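Local coordinates for protein C2 toxin component I (PDB 2J3X) that acts as the enzymatic component of the binary C2 toxin of Clostridium botulinum, an ADP-ribosyltransferase that, as in related binary toxins, probably modifies actin, at residues 28-31 with 32-35; 66-69 with 70-74; 201-205 with 206-210; 307-310 with 311-314. The protein carries 2 engineered substitutions. All coordinates share one frame; numbering follows the deposited sequence.

Contact 1. Residues 28-31 with 32-35; sequences RWFT and KLNN. With SO4 (sulfate ion), chain S.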
loop_
_atom_site.group_PDB
_atom_site.type_symbol
_atom_site.label_atom_id
_atom_site.label_comp_id
_atom_site.label_asym_id
_atom_site.label_seq_id
_atom_site.Cartn_x
_atom_site.Cartn_y
_atom_site.Cartn_z
ATOM N N ARG A 28 -12.032 0.670 29.640
ATOM C CA ARG A 28 -13.013 -0.280 29.100
ATOM C C ARG A 28 -12.327 -1.314 28.185
ATOM O O ARG A 28 -12.623 -2.522 28.273
ATOM C CB ARG A 28 -14.143 0.419 28.342
ATOM C CG ARG A 28 -15.022 1.297 29.275
ATOM C CD ARG A 28 -16.050 2.111 28.498
ATOM N NE ARG A 28 -16.933 2.864 29.391
ATOM C CZ ARG A 28 -17.864 3.746 28.982
ATOM N NH1 ARG A 28 -18.047 4.028 27.675
ATOM N NH2 ARG A 28 -18.621 4.367 29.875
ATOM N N TRP A 29 -11.439 -0.822 27.303
ATOM C CA TRP A 29 -10.750 -1.703 26.379
ATOM C C TRP A 29 -9.939 -2.723 27.155
ATOM O O TRP A 29 -9.998 -3.933 26.836
ATOM C CB TRP A 29 -9.822 -0.859 25.508
ATOM C CG TRP A 29 -9.130 -1.592 24.374
ATOM C CD1 TRP A 29 -9.509 -2.753 23.755
ATOM C CD2 TRP A 29 -7.956 -1.118 23.698
ATOM N NE1 TRP A 29 -8.581 -3.054 22.721
ATOM C CE2 TRP A 29 -7.626 -2.067 22.694
ATOM C CE3 TRP A 29 -7.099 -0.026 23.913
ATOM C CZ2 TRP A 29 -6.520 -1.888 21.830
ATOM C CZ3 TRP A 29 -5.957 0.136 23.082
ATOM C CH2 TRP A 29 -5.704 -0.802 22.046
ATOM N N PHE A 30 -9.176 -2.249 28.137
ATOM C CA PHE A 30 -8.254 -3.143 28.866
ATOM C C PHE A 30 -9.012 -4.233 29.641
ATOM O O PHE A 30 -8.444 -5.306 29.888
ATOM C CB PHE A 30 -7.314 -2.362 29.775
ATOM C CG PHE A 30 -6.092 -1.817 29.062
ATOM C CD1 PHE A 30 -6.192 -1.324 27.763
ATOM C CD2 PHE A 30 -4.844 -1.827 29.677
ATOM C CE1 PHE A 30 -5.071 -0.798 27.084
ATOM C CE2 PHE A 30 -3.711 -1.333 28.990
ATOM C CZ PHE A 30 -3.851 -0.813 27.692
ATOM N N THR A 31 -10.286 -4.011 29.956
ATOM C CA THR A 31 -11.053 -5.109 30.604
ATOM C C THR A 31 -11.204 -6.336 29.709
ATOM O O THR A 31 -11.556 -7.414 30.195
ATOM C CB THR A 31 -12.414 -4.689 31.128
ATOM O OG1 THR A 31 -13.323 -4.427 30.047
ATOM C CG2 THR A 31 -12.262 -3.417 31.993
ATOM N N LYS A 32 -10.937 -6.176 28.407
ATOM C CA LYS A 32 -11.153 -7.261 27.476
ATOM C C LYS A 32 -9.817 -7.912 27.087
ATOM O O LYS A 32 -9.812 -8.855 26.277
ATOM C CB LYS A 32 -11.836 -6.752 26.207
ATOM C CG LYS A 32 -13.229 -6.110 26.436
ATOM C CD LYS A 32 -13.689 -5.443 25.161
ATOM C CE LYS A 32 -14.555 -4.227 25.361
ATOM N NZ LYS A 32 -15.270 -4.023 24.076
ATOM N N LEU A 33 -8.711 -7.399 27.630
ATOM C CA LEU A 33 -7.389 -7.874 27.172
ATOM C C LEU A 33 -6.691 -8.778 28.174
ATOM O O LEU A 33 -6.888 -8.649 29.389
ATOM C CB LEU A 33 -6.470 -6.679 26.856
ATOM C CG LEU A 33 -7.094 -5.647 25.912
ATOM C CD1 LEU A 33 -6.043 -4.605 25.576
ATOM C CD2 LEU A 33 -7.586 -6.351 24.664
ATOM N N ASN A 34 -5.804 -9.632 27.657
ATOM C CA ASN A 34 -4.947 -10.448 28.493
ATOM C C ASN A 34 -3.659 -9.654 28.747
ATOM O O ASN A 34 -3.455 -8.593 28.113
ATOM C CB ASN A 34 -4.772 -11.835 27.858
ATOM C CG ASN A 34 -3.979 -11.810 26.551
ATOM O OD1 ASN A 34 -3.091 -10.982 26.376
ATOM N ND2 ASN A 34 -4.243 -12.769 25.661
ATOM N N ASN A 35 -2.814 -10.119 29.669
ATOM C CA ASN A 35 -1.615 -9.392 30.084
ATOM C C ASN A 35 -0.675 -9.080 28.922
ATOM O O ASN A 35 -0.163 -7.975 28.819
ATOM C CB ASN A 35 -0.841 -10.202 31.154
ATOM C CG ASN A 35 0.447 -9.503 31.629
ATOM O OD1 ASN A 35 0.429 -8.353 32.072
ATOM N ND2 ASN A 35 1.563 -10.214 31.553
HETATM S S SO4 S . -4.102 -12.946 31.456
HETATM O O1 SO4 S . -3.659 -13.536 32.719
HETATM O O2 SO4 S . -5.469 -13.354 31.148
HETATM O O3 SO4 S . -4.040 -11.489 31.555
HETATM O O4 SO4 S . -3.226 -13.425 30.395
HETATM O O HOH W 1 -7.965 -7.383 31.606
#

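Contact 2. Residues 66-69 with 70-74; sequences TAIE and IMKED. With SO4 (sulfate ion), chain U; SO4 (sulfate ion), chain M.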
loop_
_atom_site.group_PDB
_atom_site.type_symbol
_atom_site.label_atom_id
_atom_site.label_comp_id
_atom_site.label_asym_id
_atom_site.label_seq_id
_atom_site.Cartn_x
_atom_site.Cartn_y
_atom_site.Cartn_z
ATOM N N THR A 66 7.987 -17.518 4.348
ATOM C CA THR A 66 9.164 -18.178 4.958
ATOM C C THR A 66 9.827 -17.334 6.041
ATOM O O THR A 66 10.106 -17.822 7.143
ATOM C CB THR A 66 10.194 -18.532 3.875
ATOM O OG1 THR A 66 9.588 -19.447 2.975
ATOM C CG2 THR A 66 11.408 -19.234 4.501
ATOM N N ALA A 67 10.026 -16.049 5.744
ATOM C CA ALA A 67 10.686 -15.154 6.675
ATOM C C ALA A 67 9.771 -14.942 7.891
ATOM O O ALA A 67 10.245 -14.882 9.029
ATOM C CB ALA A 67 10.980 -13.818 5.987
ATOM N N ILE A 68 8.443 -14.862 7.678
ATOM C CA ILE A 68 7.539 -14.709 8.820
ATOM C C ILE A 68 7.608 -15.928 9.745
ATOM O O ILE A 68 7.691 -15.789 10.978
ATOM C CB ILE A 68 6.052 -14.533 8.318
ATOM C CG1 ILE A 68 5.946 -13.283 7.441
ATOM C CG2 ILE A 68 5.039 -14.466 9.495
ATOM C CD1 ILE A 68 6.591 -11.966 8.025
ATOM N N GLU A 69 7.595 -17.125 9.146
ATOM C CA GLU A 69 7.635 -18.373 9.915
ATOM C C GLU A 69 8.939 -18.485 10.702
ATOM O O GLU A 69 8.920 -18.898 11.867
ATOM C CB GLU A 69 7.514 -19.521 8.937
ATOM C CG GLU A 69 6.119 -19.575 8.314
ATOM C CD GLU A 69 6.063 -20.460 7.104
ATOM O OE1 GLU A 69 7.110 -20.961 6.619
ATOM O OE2 GLU A 69 4.955 -20.651 6.605
ATOM N N ILE A 70 10.065 -18.096 10.091
ATOM C CA ILE A 70 11.323 -18.033 10.840
ATOM C C ILE A 70 11.204 -17.137 12.068
ATOM O O ILE A 70 11.627 -17.520 13.148
ATOM C CB ILE A 70 12.516 -17.580 9.934
ATOM C CG1 ILE A 70 12.935 -18.740 9.042
ATOM C CG2 ILE A 70 13.678 -17.023 10.778
ATOM C CD1 ILE A 70 13.715 -18.299 7.753
ATOM N N MET A 71 10.649 -15.932 11.923
ATOM C CA MET A 71 10.478 -15.064 13.052
ATOM C C MET A 71 9.564 -15.632 14.151
ATOM O O MET A 71 9.845 -15.465 15.336
ATOM C CB MET A 71 9.919 -13.701 12.559
ATOM C CG MET A 71 11.061 -12.842 11.950
ATOM S SD MET A 71 10.442 -11.149 11.653
ATOM C CE MET A 71 9.388 -11.401 10.215
ATOM N N LYS A 72 8.459 -16.284 13.761
ATOM C CA LYS A 72 7.597 -16.903 14.779
ATOM C C LYS A 72 8.376 -17.998 15.524
ATOM O O LYS A 72 8.321 -18.070 16.725
ATOM C CB LYS A 72 6.347 -17.554 14.119
ATOM C CG LYS A 72 5.383 -16.432 13.521
ATOM C CD LYS A 72 4.108 -17.059 12.949
ATOM C CE LYS A 72 3.094 -15.968 12.542
ATOM N NZ LYS A 72 1.956 -16.660 11.902
ATOM N N GLU A 73 9.073 -18.851 14.804
ATOM C CA GLU A 73 9.788 -19.960 15.501
ATOM C C GLU A 73 10.954 -19.430 16.316
ATOM O O GLU A 73 11.361 -20.083 17.292
ATOM C CB GLU A 73 10.211 -21.028 14.510
ATOM C CG GLU A 73 8.940 -21.666 13.842
ATOM C CD GLU A 73 9.205 -22.711 12.755
ATOM O OE1 GLU A 73 10.040 -22.436 11.846
ATOM O OE2 GLU A 73 8.544 -23.776 12.771
ATOM N N ASP A 74 11.506 -18.281 15.917
ATOM C CA ASP A 74 12.475 -17.530 16.742
ATOM C C ASP A 74 11.896 -16.704 17.888
ATOM O O ASP A 74 12.638 -15.955 18.577
ATOM C CB ASP A 74 13.363 -16.655 15.865
ATOM C CG ASP A 74 14.234 -17.474 14.927
ATOM O OD1 ASP A 74 14.401 -18.686 15.155
ATOM O OD2 ASP A 74 14.761 -16.893 13.944
HETATM S S SO4 U . 8.652 -22.588 4.277
HETATM O O1 SO4 U . 9.441 -22.312 5.480
HETATM O O2 SO4 U . 7.219 -22.223 4.381
HETATM O O3 SO4 U . 9.250 -21.833 3.164
HETATM O O4 SO4 U . 8.726 -24.020 3.958
HETATM S S SO4 M . 0.012 -13.258 11.222
HETATM O O1 SO4 M . 1.020 -12.386 11.922
HETATM O O2 SO4 M . -1.041 -13.497 12.205
HETATM O O3 SO4 M . -0.592 -12.523 10.105
HETATM O O4 SO4 M . 0.618 -14.521 10.788
#

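Contact 3. Residues 201-205 with 206-210; sequences TTIKG and KDYIL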
loop_
_atom_site.group_PDB
_atom_site.type_symbol
_atom_site.label_atom_id
_atom_site.label_comp_id
_atom_site.label_asym_id
_atom_site.label_seq_id
_atom_site.Cartn_x
_atom_site.Cartn_y
_atom_site.Cartn_z
ATOM N N THR A 201 -6.857 26.368 4.874
ATOM C CA THR A 201 -7.381 26.809 6.171
ATOM C C THR A 201 -6.281 27.386 7.077
ATOM O O THR A 201 -5.111 27.036 6.957
ATOM C CB THR A 201 -8.133 25.683 6.930
ATOM O OG1 THR A 201 -8.933 26.297 7.960
ATOM C CG2 THR A 201 -7.145 24.694 7.596
ATOM N N THR A 202 -6.673 28.277 7.990
ATOM C CA THR A 202 -5.765 28.877 8.969
ATOM C C THR A 202 -6.208 28.440 10.363
ATOM O O THR A 202 -7.387 28.554 10.726
ATOM C CB THR A 202 -5.779 30.422 8.833
ATOM O OG1 THR A 202 -5.517 30.790 7.468
ATOM C CG2 THR A 202 -4.782 31.083 9.744
ATOM N N ILE A 203 -5.288 27.874 11.122
ATOM C CA ILE A 203 -5.590 27.394 12.440
ATOM C C ILE A 203 -4.517 27.925 13.356
ATOM O O ILE A 203 -3.334 27.708 13.096
ATOM C CB ILE A 203 -5.569 25.834 12.523
ATOM C CG1 ILE A 203 -6.678 25.222 11.659
ATOM C CG2 ILE A 203 -5.680 25.379 13.985
ATOM C CD1 ILE A 203 -6.574 23.666 11.455
ATOM N N LYS A 204 -4.922 28.610 14.441
ATOM C CA LYS A 204 -3.965 29.266 15.369
ATOM C C LYS A 204 -2.863 30.008 14.585
ATOM O O LYS A 204 -1.662 29.897 14.899
ATOM C CB LYS A 204 -3.331 28.276 16.374
ATOM C CG LYS A 204 -4.286 27.628 17.425
ATOM C CD LYS A 204 -3.473 26.851 18.500
ATOM C CE LYS A 204 -3.014 27.753 19.695
ATOM N NZ LYS A 204 -2.113 27.037 20.720
ATOM N N GLY A 205 -3.287 30.755 13.564
ATOM C CA GLY A 205 -2.390 31.645 12.843
ATOM C C GLY A 205 -1.448 30.931 11.880
ATOM O O GLY A 205 -0.543 31.566 11.304
ATOM N N LYS A 206 -1.644 29.614 11.687
ATOM C CA LYS A 206 -0.824 28.886 10.695
ATOM C C LYS A 206 -1.684 28.373 9.533
ATOM O O LYS A 206 -2.825 28.025 9.758
ATOM C CB LYS A 206 -0.077 27.745 11.399
ATOM C CG LYS A 206 0.849 28.267 12.532
ATOM C CD LYS A 206 2.123 27.427 12.614
ATOM C CE LYS A 206 3.207 28.127 13.421
ATOM N NZ LYS A 206 2.751 28.311 14.848
ATOM N N ASP A 207 -1.142 28.305 8.303
ATOM C CA ASP A 207 -1.893 27.808 7.132
ATOM C C ASP A 207 -1.627 26.358 6.734
ATOM O O ASP A 207 -0.472 25.873 6.823
ATOM C CB ASP A 207 -1.643 28.664 5.922
ATOM C CG ASP A 207 -2.228 30.066 6.109
ATOM O OD1 ASP A 207 -2.387 30.497 7.264
ATOM O OD2 ASP A 207 -2.532 30.710 5.123
ATOM N N TYR A 208 -2.709 25.697 6.301
ATOM C CA TYR A 208 -2.681 24.254 6.005
ATOM C C TYR A 208 -3.576 23.984 4.834
ATOM O O TYR A 208 -4.587 24.676 4.602
ATOM C CB TYR A 208 -3.245 23.428 7.187
ATOM C CG TYR A 208 -2.530 23.614 8.469
ATOM C CD1 TYR A 208 -2.877 24.648 9.354
ATOM C CD2 TYR A 208 -1.513 22.705 8.862
ATOM C CE1 TYR A 208 -2.189 24.787 10.600
ATOM C CE2 TYR A 208 -0.852 22.839 10.101
ATOM C CZ TYR A 208 -1.178 23.875 10.942
ATOM O OH TYR A 208 -0.543 24.028 12.180
ATOM N N ILE A 209 -3.247 22.953 4.071
ATOM C CA ILE A 209 -4.273 22.392 3.199
ATOM C C ILE A 209 -5.049 21.354 4.046
ATOM O O ILE A 209 -4.471 20.374 4.544
ATOM C CB ILE A 209 -3.675 21.727 1.950
ATOM C CG1 ILE A 209 -3.075 22.822 1.025
ATOM C CG2 ILE A 209 -4.800 20.966 1.144
ATOM C CD1 ILE A 209 -2.373 22.255 -0.245
ATOM N N LEU A 210 -6.362 21.593 4.206
ATOM C CA LEU A 210 -7.245 20.688 4.964
ATOM C C LEU A 210 -7.910 19.813 3.919
ATOM O O LEU A 210 -8.626 20.288 3.029
ATOM C CB LEU A 210 -8.293 21.495 5.737
ATOM C CG LEU A 210 -9.361 20.675 6.478
ATOM C CD1 LEU A 210 -8.721 19.799 7.610
ATOM C CD2 LEU A 210 -10.404 21.707 7.037
HETATM O O HOH W 2 -1.722 25.616 14.135
#

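Contact 4. Residues 307-310 with 311-314; sequences DLPS and DFSF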
loop_
_atom_site.group_PDB
_atom_site.type_symbol
_atom_site.label_atom_id
_atom_site.label_comp_id
_atom_site.label_asym_id
_atom_site.label_seq_id
_atom_site.Cartn_x
_atom_site.Cartn_y
_atom_site.Cartn_z
ATOM N N ASP A 307 16.700 2.132 -15.176
ATOM C CA ASP A 307 18.026 2.544 -15.682
ATOM C C ASP A 307 19.036 2.613 -14.559
ATOM O O ASP A 307 19.898 3.545 -14.503
ATOM C CB ASP A 307 17.934 3.900 -16.395
ATOM C CG ASP A 307 17.196 3.815 -17.713
ATOM O OD1 ASP A 307 16.823 2.705 -18.140
ATOM O OD2 ASP A 307 17.000 4.875 -18.368
ATOM N N LEU A 308 18.927 1.678 -13.626
ATOM C CA LEU A 308 19.882 1.586 -12.546
ATOM C C LEU A 308 20.629 0.254 -12.664
ATOM O O LEU A 308 20.144 -0.654 -13.318
ATOM C CB LEU A 308 19.203 1.696 -11.157
ATOM C CG LEU A 308 18.566 3.077 -10.863
ATOM C CD1 LEU A 308 17.681 2.995 -9.628
ATOM C CD2 LEU A 308 19.617 4.151 -10.614
ATOM N N PRO A 309 21.793 0.149 -12.023
ATOM C CA PRO A 309 22.490 -1.171 -12.053
ATOM C C PRO A 309 21.542 -2.246 -11.501
ATOM O O PRO A 309 20.770 -1.931 -10.595
ATOM C CB PRO A 309 23.639 -0.971 -11.053
ATOM C CG PRO A 309 23.917 0.456 -11.070
ATOM C CD PRO A 309 22.563 1.170 -11.282
ATOM N N SER A 310 21.626 -3.498 -11.974
ATOM C CA SER A 310 20.682 -4.505 -11.463
ATOM C C SER A 310 20.745 -4.611 -9.953
ATOM O O SER A 310 19.700 -4.827 -9.295
ATOM C CB SER A 310 20.946 -5.882 -12.066
ATOM O OG SER A 310 22.323 -6.225 -11.852
ATOM N N ASP A 311 21.944 -4.445 -9.377
ATOM C CA ASP A 311 22.138 -4.663 -7.964
ATOM C C ASP A 311 22.257 -3.350 -7.187
ATOM O O ASP A 311 22.839 -3.300 -6.102
ATOM C CB ASP A 311 23.387 -5.541 -7.733
ATOM C CG ASP A 311 24.645 -4.972 -8.393
ATOM O OD1 ASP A 311 24.583 -4.206 -9.405
ATOM O OD2 ASP A 311 25.745 -5.358 -7.904
ATOM N N PHE A 312 21.645 -2.315 -7.740
ATOM C CA PHE A 312 21.500 -1.051 -7.054
ATOM C C PHE A 312 21.018 -1.308 -5.635
ATOM O O PHE A 312 20.038 -2.042 -5.454
ATOM C CB PHE A 312 20.457 -0.178 -7.779
ATOM C CG PHE A 312 20.245 1.156 -7.100
ATOM C CD1 PHE A 312 19.329 1.280 -6.025
ATOM C CD2 PHE A 312 20.970 2.265 -7.503
ATOM C CE1 PHE A 312 19.172 2.494 -5.368
ATOM C CE2 PHE A 312 20.810 3.475 -6.879
ATOM C CZ PHE A 312 19.921 3.608 -5.795
ATOM N N SER A 313 21.626 -0.673 -4.644
ATOM C CA SER A 313 21.165 -0.894 -3.256
ATOM C C SER A 313 20.837 0.405 -2.574
ATOM O O SER A 313 21.559 1.422 -2.758
ATOM C CB SER A 313 22.264 -1.606 -2.437
ATOM O OG SER A 313 21.919 -1.717 -1.056
ATOM N N PHE A 314 19.821 0.346 -1.695
ATOM C CA PHE A 314 19.477 1.473 -0.838
ATOM C C PHE A 314 20.094 1.442 0.552
ATOM O O PHE A 314 19.785 2.301 1.405
ATOM C CB PHE A 314 17.925 1.515 -0.693
ATOM C CG PHE A 314 17.192 1.972 -1.924
ATOM C CD1 PHE A 314 17.214 3.332 -2.313
ATOM C CD2 PHE A 314 16.444 1.066 -2.659
ATOM C CE1 PHE A 314 16.507 3.780 -3.434
ATOM C CE2 PHE A 314 15.727 1.504 -3.787
ATOM C CZ PHE A 314 15.751 2.898 -4.144
HETATM O O HOH W 3 18.573 -3.634 -7.262
#

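Contact 1. Residues 28-31 with 32-35
Leu33 folds back against Trp29 and Phe30 near the C-terminal end of the helix that begins at residue 15, where a type I beta turn runs from Phe30 to Leu33. Leu33 N closes the turn on Phe30 O at 3.1 Å, standing 66° out of the carbonyl plane. In the preceding i to i+3 bond Lys32 N donates a hydrogen bond to Trp29 O (2.9 Å), also from above the plane. A water lies within hydrogen-bonding distance of Phe30 O (2.7 Å) and Leu33 O (2.8 Å).

The side-chain polar bond is Thr31 OG1 to Arg28 O (2.7 Å). The hydroxyl can reach back because OG1 sits between the backbone N and the carbonyl carbon, chi1 71°.

The apolar part rests mainly on Leu33 CD1, which lies over a face of the Trp29 indole, 4.1 Å from the centroid of the five-membered ring, as a CH-pi contact, and also meets Phe30 CD1 at 3.9 Å. Leu33 CD2 sits beside Trp29 NE1, which is bonded to Ala88 O; Lys32 NZ is bonded to Asn92 OD1.

Beyond the turn, Asn34 is the N-cap of helix 35-42, its OD1 accepting from Glu37 N, while Asn35 N binds O3 of a sulfate, probably from the crystallisation liquor, at 2.6 Å. The helix dipole would favour an anion here, so an apolar inner side is paired with a polar, probably anion-attracting outer one.

Contact 2. Residues 66-69 with 70-74
Ile68 turns at CG1 (chi2 -49°) and Met71 folds its methyl round at chi3 -74° instead of running straight on, and these two bends bring Ile68 CD1 to 3.6 Å from Met71 CE. Lys72, by contrast, is extended beyond CG, which carries its CE past Ile68 CG2 (3.9 Å) and its ammonium onward to a sulfate, where NZ donates to O4 at 2.8 Å. The same NZ makes a long, weak ion pair with Glu83.

All of this rides on the amphipathic helix 65-73. Its i to i+4 ladder runs from Ile70 N to Thr66 O through Glu73 N to Glu69 O, with Lys72 N meeting Ile68 O at 2.9 Å, nearly along the C=O axis. Ile68 and Met71 share one side, and both pack on Leu79 of helix 77-90. One helical turn apart, Thr66 CG2 touches Ile70 CD1 at 4.1 Å.

The outer side is polar. Thr66 OG1 lies 2.4 Å from O3 of a second sulfate, a doubtful, very short distance, and it also has a bound glycerol and, weakly, Ser356 as partners. Glu69 OE1 lies 2.6 Å from O2 of that sulfate, so close that one acid group probably holds a proton.

Contact 3. Residues 201-205 with 206-210
Thr201 and Tyr208 form an antiparallel hydrogen-bonded pair: Thr201 N donates to Tyr208 O, and Tyr208 N to Thr201 O, both at 2.8 Å. Two residues on, Ile203 and Lys206 repeat the pattern across a type I' turn. Ile203 N lies in the plane of the Lys206 carbonyl, whereas Lys206 N comes to Ile203 O from 56° above its plane. Positive phi at Lys204 and Gly205 makes this tight two-residue hairpin loop possible.

Ile203 O has a second donor, a water at 2.8 Å that also bonds Tyr208 OH, so carbonyl and phenol are linked through it. Asp207 O accepts from Arg116 NE, and the same arginine makes a cation-pi contact with Tyr208. Lys206 NZ forms a salt bridge with Glu158. On the face carrying Thr202 and Asp207, the two side chains lie side by side; Thr202 OG1 and Asp207 OD1 are 3.2 Å apart, a weak and unsettled bond.

On the other face Ile203 CB touches Tyr208 CE1 (4.0 Å), with Ile203 O at the ring edge, and Thr201 CG2 rests on Leu210 CB. The hairpin of strands 191-203 and 206-216 continues into the mixed sheet, where Tyr208 and Leu210 pack on Ile163 of strand 162-168 and Ile209 reaches helix 126-136.

Contact 4. Residues 307-310 with 311-314
A type I beta turn from Pro309 to Phe312 reverses the chain, closed by Phe312 N to Pro309 O at 3.0 Å, the donor standing 61° out of the carbonyl plane. A water braces it by donating to Ser310 O (2.6 Å) and to Phe312 O (2.8 Å).

The side chains that meet across the turn are Leu308 and Phe312. Phe312 holds CG anti to its backbone N (chi1 179°), which swings the ring back beside Leu308. The leucine then lays CD1 over the centre of one ring face, 4.0 Å from the centroid and 13° off the normal, a CH-pi contact, while its other methyl, CD2, approaches Phe312 CD2 at 3.9 Å. Pro309 comes to the ring from a different direction: its CD lies near the ring plane, at the edge, 4.2 Å from Phe312 CD2.

The turn belongs to the loop between strand 295-301 and strand 315-318, within the second ADP-ribosyltransferase-like region of the chain. Leu308 also packs on Phe332 and Phe312 on Lys328, both from helix 326-336, so the loop is laid against that helix.

Phe312 CE1 points at the middle of the Phe314 ring, 3.5 Å above its plane, and the Phe314 CD1 corner lies in the plane of the Phe312 ring. Phe314 itself is buried against Leu329 and against Thr417 and Val419 of strand 414-426.

All four contacts are local and lie towards the surface, with contact 2 the most buried; none touches another. Contacts 1, 2 and 3 belong to the first ADP-ribosyltransferase region of the chain and contact 4 to the second. Helix 77-90 is a shared neighbour of contacts 1 and 2, whose centres are 28 Å apart, and both carry sulfate on their polar sides. Contact 3, at the tip of a hairpin, relies mainly on paired backbone bonds. Contacts 1 and 4 both place a leucine methyl over an aromatic ring next to a type I turn, yet one lies near the end of a helix and the other within a loop, on opposite sides of the chain's centre.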